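Local structure of structure-specific endonuclease subunit SLX1 (Candida glabrata, 4XM5) at residues F4-D9 with S295-K300. The protein is predicted to be the catalytic subunit of the SLX1-SLX4 endonuclease, cutting branched DNA close to its junctions during repair and recombination. Residues are numbered along the deposited sequence; the frame is centred on the assembly and turned at random.
Sequences FQQIPD and SIKLNK
Gln6 meets Lys297 and Lys300 through a single carbonyl oxygen, a worked example of how one neutral amide can gather two lysines one helical turn apart. Lys300 NZ gives a hydrogen bond to Gln6 OE1 at 2.6 Å, lying in the carbonyl plane on a lone pair. Lys297 NZ binds the same Gln6 OE1 at 2.9 Å, tilted 22° from that plane. Its chain reaches the amide by bending at chi2 (71°) and then running alongside Gln6, whereas Lys300 stays extended as far as CE and turns only at its last torsion. The other half of the amide is spent within the N-terminal segment. Gln6 NE2 donates almost straight to Ile7 O (2.7 Å) and also to Asp9 OD1, which it meets from above the carboxylate plane. With both ends engaged, the amide's rotation is fixed. Asp9, whose OD1 also pairs with Tyr293, approaches Lys297 without a salt bridge; Lys297 has its salt bridge with Asp301. Such neighbouring carboxylates would be expected to ease the crowding of two ammonium groups.

Beside this polar knot, alkyl and aromatic carbons pack against backbone carbonyls and an amide oxygen. The aliphatic part of Lys300 passes Phe4 O, with Lys300 CD at 3.6 Å, and Lys300 CA sits at the edge of the Phe4 ring. Asn299 OD1 comes within 3.8 Å of Phe4 CE1; the two side chains cross at about a right angle, yet ring and amide planes are only 12° apart. Ile296 CG2 touches Gln6 CA and Gln5 O, each at 3.6 Å. The N-terminal loop that leads into the GIY-YIG fold thus lies on helix 288-302, which follows the predicted SLX1-type zinc finger, consistent with a contact between the nuclease and C-terminal regions.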
# COMPACT_ATOMS: atom_id res chain seq x y z
N PHE A 4 12.13 8.27 -3.43
CA PHE A 4 12.78 7.25 -4.24
C PHE A 4 12.58 5.83 -3.70
O PHE A 4 13.27 4.90 -4.15
CB PHE A 4 14.28 7.57 -4.37
CG PHE A 4 14.56 8.73 -5.28
CD1 PHE A 4 14.74 8.52 -6.64
CD2 PHE A 4 14.62 10.02 -4.78
CE1 PHE A 4 14.97 9.59 -7.49
CE2 PHE A 4 14.86 11.10 -5.62
CZ PHE A 4 15.04 10.88 -6.98
N GLN A 5 11.65 5.67 -2.77
CA GLN A 5 11.40 4.34 -2.20
C GLN A 5 10.83 3.46 -3.30
O GLN A 5 10.06 3.92 -4.14
CB GLN A 5 10.47 4.42 -0.97
CG GLN A 5 9.04 3.89 -1.12
CD GLN A 5 8.18 4.07 0.15
OE1 GLN A 5 7.36 4.99 0.25
NE2 GLN A 5 8.37 3.18 1.12
N GLN A 6 11.24 2.19 -3.33
CA GLN A 6 10.84 1.30 -4.41
C GLN A 6 9.87 0.26 -3.93
O GLN A 6 9.76 0.01 -2.73
CB GLN A 6 12.06 0.63 -5.06
CG GLN A 6 12.82 -0.38 -4.17
CD GLN A 6 13.71 -1.36 -4.96
OE1 GLN A 6 14.91 -1.15 -5.10
NE2 GLN A 6 13.10 -2.43 -5.49
N ILE A 7 9.13 -0.34 -4.86
CA ILE A 7 8.48 -1.59 -4.58
C ILE A 7 9.57 -2.65 -4.38
O ILE A 7 10.45 -2.80 -5.22
CB ILE A 7 7.54 -2.01 -5.73
CG1 ILE A 7 6.33 -1.06 -5.79
CG2 ILE A 7 7.10 -3.48 -5.58
CD1 ILE A 7 5.64 -1.05 -7.14
N PRO A 8 9.52 -3.38 -3.24
CA PRO A 8 10.52 -4.39 -2.91
C PRO A 8 10.78 -5.38 -4.05
O PRO A 8 9.82 -5.84 -4.68
CB PRO A 8 9.91 -5.11 -1.71
CG PRO A 8 9.00 -4.09 -1.08
CD PRO A 8 8.42 -3.36 -2.26
N ASP A 9 12.04 -5.70 -4.31
CA ASP A 9 12.38 -6.75 -5.26
C ASP A 9 11.58 -8.02 -4.96
O ASP A 9 10.98 -8.62 -5.85
CB ASP A 9 13.88 -7.01 -5.23
CG ASP A 9 14.66 -5.81 -5.71
OD1 ASP A 9 14.09 -4.98 -6.45
OD2 ASP A 9 15.85 -5.68 -5.35
N SER A 295 9.05 0.54 -13.38
CA SER A 295 9.03 1.97 -13.59
C SER A 295 9.74 2.66 -12.45
O SER A 295 10.62 3.49 -12.65
CB SER A 295 7.61 2.50 -13.70
OG SER A 295 7.59 3.92 -13.94
N ILE A 296 9.33 2.30 -11.25
CA ILE A 296 9.85 2.94 -10.04
C ILE A 296 11.32 2.61 -9.88
O ILE A 296 12.15 3.47 -9.58
CB ILE A 296 9.07 2.48 -8.78
CG1 ILE A 296 7.67 3.10 -8.75
CG2 ILE A 296 9.83 2.83 -7.52
CD1 ILE A 296 7.64 4.61 -8.99
N LYS A 297 11.63 1.33 -10.08
CA LYS A 297 12.98 0.84 -9.90
C LYS A 297 13.95 1.47 -10.91
O LYS A 297 15.04 1.91 -10.54
CB LYS A 297 12.97 -0.69 -10.01
CG LYS A 297 14.32 -1.32 -10.02
CD LYS A 297 14.93 -1.22 -8.65
CE LYS A 297 16.11 -2.16 -8.52
NZ LYS A 297 16.77 -1.88 -7.24
N LEU A 298 13.55 1.52 -12.17
CA LEU A 298 14.41 2.11 -13.20
C LEU A 298 14.67 3.57 -12.89
O LEU A 298 15.75 4.09 -13.15
CB LEU A 298 13.77 2.00 -14.59
CG LEU A 298 13.78 0.73 -15.41
CD1 LEU A 298 12.56 0.80 -16.32
CD2 LEU A 298 15.05 0.63 -16.24
N ASN A 299 13.65 4.24 -12.37
CA ASN A 299 13.81 5.62 -11.98
C ASN A 299 14.76 5.75 -10.80
O ASN A 299 15.64 6.60 -10.80
CB ASN A 299 12.46 6.23 -11.64
CG ASN A 299 12.58 7.66 -11.19
OD1 ASN A 299 12.67 7.94 -10.00
ND2 ASN A 299 12.60 8.57 -12.15
N LYS A 300 14.56 4.90 -9.80
CA LYS A 300 15.38 4.90 -8.58
C LYS A 300 16.85 4.60 -8.84
O LYS A 300 17.73 5.31 -8.36
CB LYS A 300 14.83 3.87 -7.59
CG LYS A 300 15.79 3.56 -6.43
CD LYS A 300 15.32 2.35 -5.63
CE LYS A 300 16.22 2.07 -4.43
NZ LYS A 300 16.61 0.62 -4.36
O HOH W 1 17.53 -3.94 -5.40